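Local coordinates for type C neurotoxin (Clostridium botulinum, PDB 3PME), which probably binds ganglioside and membrane lipid on nerve cells, as the receptor binding domain of the botulinum C/D mosaic toxin, at residues A[230-235]-A[281-287]; A[219-223]-A[286-290]; A[75-79]-A[409-414]; A[240-244]-A[398-402]. All blocks are in the same frame, centred on the assembly; numbering follows the deposited sequence.

Along the chain the segments run 75-79, 219-223, 230-235, 240-244, 281-287, 286-290, 398-402 and 409-414. Interaction 3 spans the largest separation, tying the concanavalin-like N-terminal half to the tail of the C-terminal half, which belongs to the trefoil clan; the other three contacts form within that second half. Interactions 1 and 2 share R286 and I287, their centres 10 Å apart, and dock two parts of the loop after helix 207-218 against the approach to strand 292-299. Interaction 4, 19 to 23 Å from the other centres, extends the pairing of strands 238-241 and 403-406. Interaction 3 thus joins the two halves of the binding module, while interactions 1, 2 and 4 join loops and turns within the trefoil-like half.

Interaction 1. Residues A[230-235]-A[281-287]; sequences PLKFDT and KNPYSRI
Two backbone hydrogen bonds, I287 N to L231 O (2.9 Å, 171°) and F233 N to S285 O (3.0 Å, 162°), flank K232 and R286, whose CA atoms lie 4.5 Å apart. This is one antiparallel, non-hydrogen-bonded bridge between two extended loops of the trefoil-like half. Beyond it, a type II turn runs from N282 to S285, closed by S285 N to N282 O (3.1 Å); Y284 has positive phi (66°), and its N donates to D234 OD2 (3.2 Å). The other carboxylate oxygen, D234 OD1, forms a salt bridge with K276. S285 OG, chi1 p, returns to N282 O (2.9 Å). F233, chi1 m, is the most buried by the contact: I287 CG1 sits 3.5 Å from its ring centroid, 4° off the normal, a CH-pi contact, while S285 OG lies at the ring edge. L231 CD2 meets I287 CD1 at 3.7 Å, and both side chains also touch I275 and I345. On the outer side, D234 CB packs over the Y284 ring face, 3.6 Å from its centroid.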
loop_
_atom_site.group_PDB
_atom_site.type_symbol
_atom_site.label_atom_id
_atom_site.label_comp_id
_atom_site.label_asym_id
_atom_site.label_seq_id
_atom_site.Cartn_x
_atom_site.Cartn_y
_atom_site.Cartn_z
ATOM N N PRO A 230 4.384 5.724 0.247
ATOM C CA PRO A 230 4.898 6.473 1.401
ATOM C C PRO A 230 3.993 7.648 1.755
ATOM O O PRO A 230 3.549 8.386 0.858
ATOM C CB PRO A 230 6.255 6.982 0.905
ATOM C CG PRO A 230 6.670 5.912 -0.104
ATOM C CD PRO A 230 5.391 5.590 -0.816
ATOM N N LEU A 231 3.733 7.802 3.049
ATOM C CA LEU A 231 2.996 8.952 3.573
ATOM C C LEU A 231 3.944 10.139 3.548
ATOM O O LEU A 231 5.139 9.984 3.816
ATOM C CB LEU A 231 2.525 8.650 4.999
ATOM C CG LEU A 231 1.380 9.526 5.512
ATOM C CD1 LEU A 231 0.057 9.093 4.870
ATOM C CD2 LEU A 231 1.299 9.437 7.020
ATOM N N LYS A 232 3.427 11.315 3.198
ATOM C CA LYS A 232 4.267 12.501 3.059
ATOM C C LYS A 232 3.692 13.684 3.808
ATOM O O LYS A 232 2.481 13.848 3.904
ATOM C CB LYS A 232 4.401 12.894 1.591
ATOM C CG LYS A 232 5.102 11.854 0.712
ATOM C CD LYS A 232 4.988 12.198 -0.773
ATOM C CE LYS A 232 3.552 12.045 -1.268
ATOM N NZ LYS A 232 3.436 12.227 -2.752
ATOM N N PHE A 233 4.581 14.530 4.303
ATOM C CA PHE A 233 4.155 15.811 4.834
ATOM C C PHE A 233 3.487 16.659 3.745
ATOM O O PHE A 233 3.786 16.499 2.565
ATOM C CB PHE A 233 5.349 16.531 5.446
ATOM C CG PHE A 233 5.872 15.864 6.676
ATOM C CD1 PHE A 233 5.136 15.872 7.853
ATOM C CD2 PHE A 233 7.086 15.207 6.656
ATOM C CE1 PHE A 233 5.614 15.246 8.991
ATOM C CE2 PHE A 233 7.574 14.568 7.787
ATOM C CZ PHE A 233 6.842 14.582 8.956
ATOM N N ASP A 234 2.568 17.537 4.149
ATOM C CA ASP A 234 1.864 18.453 3.220
ATOM C C ASP A 234 0.782 17.882 2.299
ATOM O O ASP A 234 -0.157 18.586 1.920
ATOM C CB ASP A 234 2.857 19.245 2.381
ATOM C CG ASP A 234 3.718 20.127 3.216
ATOM O OD1 ASP A 234 3.319 21.296 3.438
ATOM O OD2 ASP A 234 4.783 19.658 3.669
ATOM N N THR A 235 0.903 16.628 1.914
ATOM C CA THR A 235 -0.073 16.020 1.029
ATOM C C THR A 235 -1.433 15.993 1.718
ATOM O O THR A 235 -1.535 15.739 2.919
ATOM C CB THR A 235 0.367 14.581 0.648
ATOM O OG1 THR A 235 1.548 14.663 -0.157
ATOM C CG2 THR A 235 -0.717 13.819 -0.129
ATOM N N LYS A 281 11.042 19.058 9.214
ATOM C CA LYS A 281 11.375 18.327 7.991
ATOM C C LYS A 281 10.827 19.048 6.754
ATOM O O LYS A 281 9.883 19.828 6.860
ATOM C CB LYS A 281 10.858 16.883 8.075
ATOM C CG LYS A 281 11.414 16.120 9.269
ATOM C CD LYS A 281 10.833 14.708 9.380
ATOM C CE LYS A 281 11.744 13.682 8.729
ATOM N NZ LYS A 281 11.260 12.274 8.901
ATOM N N ASN A 282 11.410 18.780 5.586
ATOM C CA ASN A 282 11.031 19.472 4.348
ATOM C C ASN A 282 9.618 19.182 3.858
ATOM O O ASN A 282 9.089 18.092 4.082
ATOM C CB ASN A 282 12.005 19.128 3.221
ATOM C CG ASN A 282 13.430 19.479 3.557
ATOM O OD1 ASN A 282 14.337 18.661 3.390
ATOM N ND2 ASN A 282 13.643 20.700 4.043
ATOM N N PRO A 283 9.008 20.156 3.168
ATOM C CA PRO A 283 7.697 19.928 2.558
ATOM C C PRO A 283 7.704 18.674 1.692
ATOM O O PRO A 283 8.636 18.447 0.918
ATOM C CB PRO A 283 7.505 21.166 1.688
ATOM C CG PRO A 283 8.213 22.246 2.462
ATOM C CD PRO A 283 9.433 21.565 3.052
ATOM N N TYR A 284 6.662 17.866 1.845
ATOM C CA TYR A 284 6.480 16.653 1.058
ATOM C C TYR A 284 7.520 15.552 1.295
ATOM O O TYR A 284 7.575 14.595 0.536
ATOM C CB TYR A 284 6.333 16.977 -0.430
ATOM C CG TYR A 284 5.193 17.938 -0.718
ATOM C CD1 TYR A 284 5.416 19.301 -0.767
ATOM C CD2 TYR A 284 3.899 17.475 -0.940
ATOM C CE1 TYR A 284 4.386 20.192 -1.025
ATOM C CE2 TYR A 284 2.862 18.356 -1.205
ATOM C CZ TYR A 284 3.116 19.713 -1.245
ATOM O OH TYR A 284 2.102 20.608 -1.512
ATOM N N SER A 285 8.321 15.671 2.350
ATOM C CA SER A 285 9.221 14.565 2.705
ATOM C C SER A 285 8.451 13.389 3.318
ATOM O O SER A 285 7.313 13.544 3.772
ATOM C CB SER A 285 10.350 15.022 3.635
ATOM O OG SER A 285 9.873 15.391 4.910
ATOM N N ARG A 286 9.061 12.211 3.305
ATOM C CA ARG A 286 8.400 11.025 3.851
ATOM C C ARG A 286 8.219 11.116 5.350
ATOM O O ARG A 286 9.097 11.607 6.069
ATOM C CB ARG A 286 9.178 9.756 3.498
ATOM C CG ARG A 286 9.185 9.432 2.022
ATOM C CD ARG A 286 10.083 8.242 1.740
ATOM N NE ARG A 286 9.888 7.745 0.381
ATOM C CZ ARG A 286 10.431 6.622 -0.087
ATOM N NH1 ARG A 286 11.218 5.895 0.690
ATOM N NH2 ARG A 286 10.195 6.240 -1.335
ATOM N N ILE A 287 7.068 10.644 5.819
ATOM C CA ILE A 287 6.785 10.574 7.241
ATOM C C ILE A 287 7.249 9.229 7.779
ATOM O O ILE A 287 6.853 8.175 7.279
ATOM C CB ILE A 287 5.296 10.785 7.520
ATOM C CG1 ILE A 287 4.882 12.176 7.016
ATOM C CG2 ILE A 287 5.019 10.659 9.011
ATOM C CD1 ILE A 287 3.393 12.476 7.155
#

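Interaction 2. Residues A[219-223]-A[286-290]; sequences LRNVI and RILNG
I223, N289 and V222 lose the most surface in this short antiparallel bridge between the loop that leaves helix 207-218 and the one that leads into strand 292-299, in the trefoil-like half. V222 and L288 form its non-hydrogen-bonded pair, CA atoms 4.6 Å apart, with a backbone bond on each side: N289 N to N221 O (2.8 Å, 165°) and I223 N to I287 O (2.9 Å, 158°). L219 leaves the helix with positive phi (61°) and is the first residue of a type I turn to V222, closed by V222 N to L219 O at 2.9 Å. I223 directs its CA-to-CB bond toward the partner; with chi1 and chi2 both m, its CD1 lies 3.8 Å from N289 CA and its CG1 4.0 Å from I287 CG2, while strand 343-347 adds I345 to this apolar cluster. N289, chi1 t, is held at its side-chain oxygen by the backbone N of N347, and its CB lies 4.1 Å from R220 O. V222, chi1 t, points its CB away, yet its CG2 still meets L288 CD2 at 4.0 Å. At the margin, the extended R286 places NH1 3.7 Å from L219 CD1.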
loop_
_atom_site.group_PDB
_atom_site.type_symbol
_atom_site.label_atom_id
_atom_site.label_comp_id
_atom_site.label_asym_id
_atom_site.label_seq_id
_atom_site.Cartn_x
_atom_site.Cartn_y
_atom_site.Cartn_z
ATOM N N LEU A 219 9.652 -1.368 3.625
ATOM C CA LEU A 219 10.181 -0.145 4.251
ATOM C C LEU A 219 9.455 0.155 5.549
ATOM O O LEU A 219 8.626 1.067 5.628
ATOM C CB LEU A 219 10.117 1.055 3.305
ATOM C CG LEU A 219 10.719 0.901 1.912
ATOM C CD1 LEU A 219 10.712 2.258 1.215
ATOM C CD2 LEU A 219 12.140 0.347 1.973
ATOM N N ARG A 220 9.771 -0.624 6.570
ATOM C CA ARG A 220 9.098 -0.504 7.847
ATOM C C ARG A 220 9.340 0.854 8.507
ATOM O O ARG A 220 8.613 1.216 9.419
ATOM C CB ARG A 220 9.523 -1.631 8.791
ATOM C CG ARG A 220 9.088 -3.012 8.328
ATOM C CD ARG A 220 8.475 -3.807 9.468
ATOM N NE ARG A 220 8.017 -5.122 9.023
ATOM C CZ ARG A 220 6.755 -5.421 8.723
ATOM N NH1 ARG A 220 5.808 -4.502 8.827
ATOM N NH2 ARG A 220 6.439 -6.648 8.331
ATOM N N ASN A 221 10.359 1.589 8.065
ATOM C CA ASN A 221 10.590 2.938 8.602
ATOM C C ASN A 221 9.562 3.946 8.153
ATOM O O ASN A 221 9.440 5.020 8.752
ATOM C CB ASN A 221 11.945 3.486 8.166
ATOM C CG ASN A 221 13.094 2.816 8.866
ATOM O OD1 ASN A 221 12.901 2.103 9.843
ATOM N ND2 ASN A 221 14.301 3.048 8.371
ATOM N N VAL A 222 8.863 3.624 7.074
ATOM C CA VAL A 222 8.064 4.613 6.365
ATOM C C VAL A 222 6.590 4.375 6.640
ATOM O O VAL A 222 6.086 3.274 6.433
ATOM C CB VAL A 222 8.335 4.554 4.841
ATOM C CG1 VAL A 222 7.498 5.588 4.106
ATOM C CG2 VAL A 222 9.836 4.764 4.552
ATOM N N ILE A 223 5.893 5.394 7.139
ATOM C CA ILE A 223 4.456 5.255 7.317
ATOM C C ILE A 223 3.833 5.228 5.932
ATOM O O ILE A 223 4.331 5.881 5.019
ATOM C CB ILE A 223 3.857 6.434 8.114
ATOM C CG1 ILE A 223 4.626 6.655 9.418
ATOM C CG2 ILE A 223 2.380 6.190 8.382
ATOM C CD1 ILE A 223 4.511 5.522 10.427
ATOM N N ARG A 286 9.061 12.211 3.305
ATOM C CA ARG A 286 8.400 11.025 3.851
ATOM C C ARG A 286 8.219 11.116 5.350
ATOM O O ARG A 286 9.097 11.607 6.069
ATOM C CB ARG A 286 9.178 9.756 3.498
ATOM C CG ARG A 286 9.185 9.432 2.022
ATOM C CD ARG A 286 10.083 8.242 1.740
ATOM N NE ARG A 286 9.888 7.745 0.381
ATOM C CZ ARG A 286 10.431 6.622 -0.087
ATOM N NH1 ARG A 286 11.218 5.895 0.690
ATOM N NH2 ARG A 286 10.195 6.240 -1.335
ATOM N N ILE A 287 7.068 10.644 5.819
ATOM C CA ILE A 287 6.785 10.574 7.241
ATOM C C ILE A 287 7.249 9.229 7.779
ATOM O O ILE A 287 6.853 8.175 7.279
ATOM C CB ILE A 287 5.296 10.785 7.520
ATOM C CG1 ILE A 287 4.882 12.176 7.016
ATOM C CG2 ILE A 287 5.019 10.659 9.011
ATOM C CD1 ILE A 287 3.393 12.476 7.155
ATOM N N LEU A 288 8.106 9.273 8.785
ATOM C CA LEU A 288 8.735 8.068 9.308
ATOM C C LEU A 288 8.149 7.625 10.631
ATOM O O LEU A 288 7.616 8.414 11.400
ATOM C CB LEU A 288 10.243 8.287 9.477
ATOM C CG LEU A 288 10.987 8.716 8.218
ATOM C CD1 LEU A 288 12.493 8.747 8.481
ATOM C CD2 LEU A 288 10.669 7.813 7.030
ATOM N N ASN A 289 8.262 6.331 10.882
ATOM C CA ASN A 289 7.919 5.759 12.159
ATOM C C ASN A 289 8.516 6.535 13.341
ATOM O O ASN A 289 9.737 6.708 13.435
ATOM C CB ASN A 289 8.397 4.301 12.146
ATOM C CG ASN A 289 8.058 3.565 13.408
ATOM O OD1 ASN A 289 6.913 3.568 13.861
ATOM N ND2 ASN A 289 9.061 2.919 13.997
ATOM N N GLY A 290 7.648 7.014 14.232
ATOM C CA GLY A 290 8.063 7.782 15.391
ATOM C C GLY A 290 8.150 9.298 15.213
ATOM O O GLY A 290 8.448 10.018 16.168
#

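Interaction 3. Residues A[75-79]-A[409-414]; sequences IKISK and DPGWVE
Strand 68-77 ends within residues 75-79, and the trefoil-like half meets it with a type I turn, D409 to W412, closed by W412 N to D409 O at 3.0 Å. K76, extended and all t until chi4 (m), sends NZ to D409 OD2 in a 2.8 Å salt bridge. The same OD2 accepts from G411 N (2.8 Å), an Asx turn that shapes the loop; N138 is hydrogen-bonded to both charged partners. A CB on G411 would fall only 3.1 Å from K76 NZ, so the absent side chain suits the close approach. S78 lies nearest G411, CA to CA 4.1 Å, with S78 CA 3.3 Å from G411 O; its OG caps L81 N as N-cap of the next helix and also bonds N190. K79 begins that helix, and its backbone N donates to G411 O (2.8 Å, 172°). Its side chain, with chi3 p, lies along the W412 indole: CD is 3.6 Å from the six-membered ring centroid, a CH-pi contact, and NZ is 3.7 Å from the five-membered one, a cation-pi interaction. NZ also donates to V413 O at 2.9 Å, while W412 NE1 bonds E414 OE2 (2.9 Å). The contact thus joins the two domains where strand 68-77, paired with strands 141-148 and 193-201, gives way to helix 79-82, against the loop that follows strand 403-406.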
loop_
_atom_site.group_PDB
_atom_site.type_symbol
_atom_site.label_atom_id
_atom_site.label_comp_id
_atom_site.label_asym_id
_atom_site.label_seq_id
_atom_site.Cartn_x
_atom_site.Cartn_y
_atom_site.Cartn_z
ATOM N N ILE A 75 3.119 -5.171 -6.862
ATOM C CA ILE A 75 2.281 -4.664 -7.932
ATOM C C ILE A 75 1.129 -3.833 -7.341
ATOM O O ILE A 75 0.694 -4.064 -6.207
ATOM C CB ILE A 75 1.763 -5.830 -8.823
ATOM C CG1 ILE A 75 1.141 -5.313 -10.128
ATOM C CG2 ILE A 75 0.831 -6.760 -8.029
ATOM C CD1 ILE A 75 0.993 -6.408 -11.197
ATOM N N LYS A 76 0.666 -2.867 -8.130
ATOM C CA LYS A 76 -0.400 -1.948 -7.739
ATOM C C LYS A 76 -1.214 -1.719 -9.007
ATOM O O LYS A 76 -0.684 -1.219 -9.999
ATOM C CB LYS A 76 0.202 -0.634 -7.233
ATOM C CG LYS A 76 -0.816 0.444 -6.916
ATOM C CD LYS A 76 -0.112 1.637 -6.273
ATOM C CE LYS A 76 -1.086 2.792 -5.989
ATOM N NZ LYS A 76 -1.473 3.485 -7.249
ATOM N N ILE A 77 -2.484 -2.123 -8.992
ATOM C CA ILE A 77 -3.310 -2.154 -10.196
ATOM C C ILE A 77 -4.490 -1.184 -10.050
ATOM O O ILE A 77 -5.265 -1.286 -9.113
ATOM C CB ILE A 77 -3.803 -3.586 -10.503
ATOM C CG1 ILE A 77 -2.617 -4.554 -10.550
ATOM C CG2 ILE A 77 -4.541 -3.629 -11.831
ATOM C CD1 ILE A 77 -3.016 -6.001 -10.320
ATOM N N SER A 78 -4.609 -0.231 -10.968
ATOM C CA SER A 78 -5.642 0.794 -10.849
ATOM C C SER A 78 -7.051 0.217 -10.748
ATOM O O SER A 78 -7.318 -0.908 -11.174
ATOM C CB SER A 78 -5.556 1.788 -12.013
ATOM O OG SER A 78 -6.121 1.251 -13.202
ATOM N N LYS A 79 -7.951 0.996 -10.167
ATOM C CA LYS A 79 -9.343 0.583 -10.056
ATOM C C LYS A 79 -9.960 0.269 -11.418
ATOM O O LYS A 79 -10.630 -0.754 -11.577
ATOM C CB LYS A 79 -10.163 1.660 -9.336
ATOM C CG LYS A 79 -11.662 1.384 -9.344
ATOM C CD LYS A 79 -12.457 2.438 -8.556
ATOM C CE LYS A 79 -12.249 3.833 -9.108
ATOM N NZ LYS A 79 -13.138 4.843 -8.451
ATOM N N ASP A 409 -5.102 9.390 -5.495
ATOM C CA ASP A 409 -4.071 8.643 -6.198
ATOM C C ASP A 409 -4.544 8.415 -7.635
ATOM O O ASP A 409 -5.725 8.181 -7.863
ATOM C CB ASP A 409 -3.857 7.307 -5.460
ATOM C CG ASP A 409 -2.767 6.450 -6.085
ATOM O OD1 ASP A 409 -1.600 6.493 -5.620
ATOM O OD2 ASP A 409 -3.087 5.737 -7.038
ATOM N N PRO A 410 -3.629 8.490 -8.620
ATOM C CA PRO A 410 -4.054 8.382 -10.022
ATOM C C PRO A 410 -4.650 7.010 -10.370
ATOM O O PRO A 410 -5.336 6.881 -11.389
ATOM C CB PRO A 410 -2.760 8.616 -10.811
ATOM C CG PRO A 410 -1.661 8.336 -9.851
ATOM C CD PRO A 410 -2.186 8.720 -8.489
ATOM N N GLY A 411 -4.407 6.016 -9.521
ATOM C CA GLY A 411 -4.963 4.681 -9.716
ATOM C C GLY A 411 -6.377 4.500 -9.176
ATOM O O GLY A 411 -6.957 3.418 -9.237
ATOM N N TRP A 412 -6.959 5.575 -8.664
ATOM C CA TRP A 412 -8.309 5.509 -8.132
ATOM C C TRP A 412 -8.973 6.872 -8.335
ATOM O O TRP A 412 -8.741 7.829 -7.594
ATOM C CB TRP A 412 -8.309 5.105 -6.649
ATOM C CG TRP A 412 -9.690 4.896 -6.092
ATOM C CD1 TRP A 412 -10.624 5.866 -5.834
ATOM C CD2 TRP A 412 -10.289 3.649 -5.704
ATOM N NE1 TRP A 412 -11.771 5.293 -5.320
ATOM C CE2 TRP A 412 -11.591 3.937 -5.238
ATOM C CE3 TRP A 412 -9.859 2.315 -5.719
ATOM C CZ2 TRP A 412 -12.456 2.945 -4.776
ATOM C CZ3 TRP A 412 -10.724 1.328 -5.261
ATOM C CH2 TRP A 412 -12.007 1.648 -4.802
ATOM N N VAL A 413 -9.774 6.959 -9.389
ATOM C CA VAL A 413 -10.322 8.246 -9.795
ATOM C C VAL A 413 -11.778 8.370 -9.388
ATOM O O VAL A 413 -12.567 7.460 -9.620
ATOM C CB VAL A 413 -10.192 8.439 -11.315
ATOM C CG1 VAL A 413 -10.971 9.664 -11.768
ATOM C CG2 VAL A 413 -8.727 8.553 -11.703
ATOM N N GLU A 414 -12.104 9.492 -8.751
ATOM C CA GLU A 414 -13.478 9.860 -8.427
ATOM C C GLU A 414 -13.689 11.340 -8.751
ATOM O O GLU A 414 -12.738 12.128 -8.791
ATOM C CB GLU A 414 -13.783 9.643 -6.940
ATOM C CG GLU A 414 -13.631 8.222 -6.442
ATOM C CD GLU A 414 -13.942 8.089 -4.957
ATOM O OE1 GLU A 414 -14.175 9.130 -4.294
ATOM O OE2 GLU A 414 -13.945 6.945 -4.469
HETATM O O HOH W 1 -15.333 5.020 -5.768
#

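Interaction 4. Residues A[240-244]-A[398-402]; sequences INYNY and STSSF
Strand 238-241 runs out at N241 into a type I turn to Y244, closed by Y244 N to N241 O (2.9 Å), and faces a 3-10 segment at 399-401, in which S401 N reaches S398 O (2.9 Å) and F402 N reaches T399 O (3.0 Å). One main-chain bond joins the segments, Y242 N to F402 O (2.8 Å, 169°), with the CA atoms of Y242 and F402 5.4 Å apart. N241, chi1 t, serves both sides: OD1 accepts from N243 N (2.9 Å), an Asx turn, while ND2 donates to S400 O (2.8 Å, 158°). The contact lies at one end of the two-stranded antiparallel ribbon of 238-241 with 403-406, in the trefoil-like half, where N241 links its own turn to the 3-10 segment. N243 OD1 accepts from T399 OG1 at 2.7 Å, and N243 ND2 donates to a water (3.1 Å) that also takes a weak bond from S400 N (3.3 Å). Y242, chi1 t, receives the edge of the F402 ring on its face, a T-shaped pair with centroids 5.9 Å apart and planes at 85°; Y242 CB and F402 CB touch at 3.7 Å, and T399 CG2 lies off-centre, 4.2 Å from the Y242 ring centroid.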
loop_
_atom_site.group_PDB
_atom_site.type_symbol
_atom_site.label_atom_id
_atom_site.label_comp_id
_atom_site.label_asym_id
_atom_site.label_seq_id
_atom_site.Cartn_x
_atom_site.Cartn_y
_atom_site.Cartn_z
ATOM N N ILE A 240 -8.990 8.554 7.953
ATOM C CA ILE A 240 -10.065 7.697 8.418
ATOM C C ILE A 240 -9.616 6.771 9.534
ATOM O O ILE A 240 -8.448 6.378 9.620
ATOM C CB ILE A 240 -10.667 6.834 7.275
ATOM C CG1 ILE A 240 -9.577 6.009 6.587
ATOM C CG2 ILE A 240 -11.403 7.722 6.271
ATOM C CD1 ILE A 240 -10.122 4.798 5.819
ATOM N N ASN A 241 -10.557 6.433 10.399
ATOM C CA ASN A 241 -10.378 5.319 11.297
ATOM C C ASN A 241 -10.663 4.015 10.552
ATOM O O ASN A 241 -11.584 3.946 9.742
ATOM C CB ASN A 241 -11.317 5.449 12.485
ATOM C CG ASN A 241 -11.039 4.414 13.539
ATOM O OD1 ASN A 241 -11.653 3.347 13.556
ATOM N ND2 ASN A 241 -10.078 4.703 14.407
ATOM N N TYR A 242 -9.869 2.990 10.835
ATOM C CA TYR A 242 -10.051 1.684 10.218
ATOM C C TYR A 242 -11.513 1.250 10.215
ATOM O O TYR A 242 -11.996 0.654 9.247
ATOM C CB TYR A 242 -9.214 0.665 10.997
ATOM C CG TYR A 242 -9.112 -0.707 10.385
ATOM C CD1 TYR A 242 -10.104 -1.653 10.584
ATOM C CD2 TYR A 242 -7.999 -1.063 9.647
ATOM C CE1 TYR A 242 -9.997 -2.920 10.039
ATOM C CE2 TYR A 242 -7.882 -2.324 9.097
ATOM C CZ TYR A 242 -8.887 -3.241 9.293
ATOM O OH TYR A 242 -8.768 -4.497 8.743
ATOM N N ASN A 243 -12.221 1.553 11.297
ATOM C CA ASN A 243 -13.588 1.077 11.467
ATOM C C ASN A 243 -14.640 1.869 10.693
ATOM O O ASN A 243 -15.763 1.397 10.516
ATOM C CB ASN A 243 -13.966 1.042 12.953
ATOM C CG ASN A 243 -13.215 -0.029 13.734
ATOM O OD1 ASN A 243 -12.605 -0.931 13.149
ATOM N ND2 ASN A 243 -13.268 0.053 15.062
ATOM N N TYR A 244 -14.290 3.079 10.257
ATOM C CA TYR A 244 -15.273 3.994 9.684
ATOM C C TYR A 244 -14.804 4.645 8.369
ATOM O O TYR A 244 -14.642 5.859 8.298
ATOM C CB TYR A 244 -15.651 5.051 10.741
ATOM C CG TYR A 244 -16.035 4.428 12.066
ATOM C CD1 TYR A 244 -17.148 3.594 12.163
ATOM C CD2 TYR A 244 -15.267 4.628 13.212
ATOM C CE1 TYR A 244 -17.497 2.991 13.359
ATOM C CE2 TYR A 244 -15.611 4.039 14.418
ATOM C CZ TYR A 244 -16.727 3.218 14.484
ATOM O OH TYR A 244 -17.076 2.625 15.670
ATOM N N SER A 398 -6.572 -3.257 18.968
ATOM C CA SER A 398 -7.939 -2.933 18.564
ATOM C C SER A 398 -7.936 -2.165 17.258
ATOM O O SER A 398 -7.188 -1.201 17.123
ATOM C CB SER A 398 -8.608 -2.065 19.633
ATOM O OG SER A 398 -9.863 -1.586 19.180
ATOM N N THR A 399 -8.784 -2.556 16.309
ATOM C CA THR A 399 -8.832 -1.834 15.038
ATOM C C THR A 399 -9.346 -0.405 15.245
ATOM O O THR A 399 -9.100 0.459 14.415
ATOM C CB THR A 399 -9.673 -2.547 13.957
ATOM O OG1 THR A 399 -11.008 -2.752 14.431
ATOM C CG2 THR A 399 -9.036 -3.885 13.595
ATOM N N SER A 400 -10.034 -0.156 16.356
ATOM C CA SER A 400 -10.452 1.203 16.679
ATOM C C SER A 400 -9.266 2.160 16.855
ATOM O O SER A 400 -9.449 3.383 16.826
ATOM C CB SER A 400 -11.348 1.230 17.925
ATOM O OG SER A 400 -10.599 1.026 19.107
ATOM N N SER A 401 -8.060 1.614 17.051
ATOM C CA SER A 401 -6.849 2.435 17.185
ATOM C C SER A 401 -6.065 2.583 15.889
ATOM O O SER A 401 -5.009 3.233 15.867
ATOM C CB SER A 401 -5.914 1.858 18.244
ATOM O OG SER A 401 -5.273 0.689 17.731
ATOM N N PHE A 402 -6.552 1.962 14.817
ATOM C CA PHE A 402 -5.844 1.978 13.542
ATOM C C PHE A 402 -6.347 3.113 12.657
ATOM O O PHE A 402 -7.549 3.245 12.452
ATOM C CB PHE A 402 -6.018 0.651 12.792
ATOM C CG PHE A 402 -5.452 -0.561 13.510
ATOM C CD1 PHE A 402 -4.716 -0.438 14.682
ATOM C CD2 PHE A 402 -5.658 -1.828 12.983
ATOM C CE1 PHE A 402 -4.208 -1.565 15.324
ATOM C CE2 PHE A 402 -5.149 -2.961 13.615
ATOM C CZ PHE A 402 -4.428 -2.827 14.780
HETATM O O HOH W 2 -12.616 -2.010 17.249
#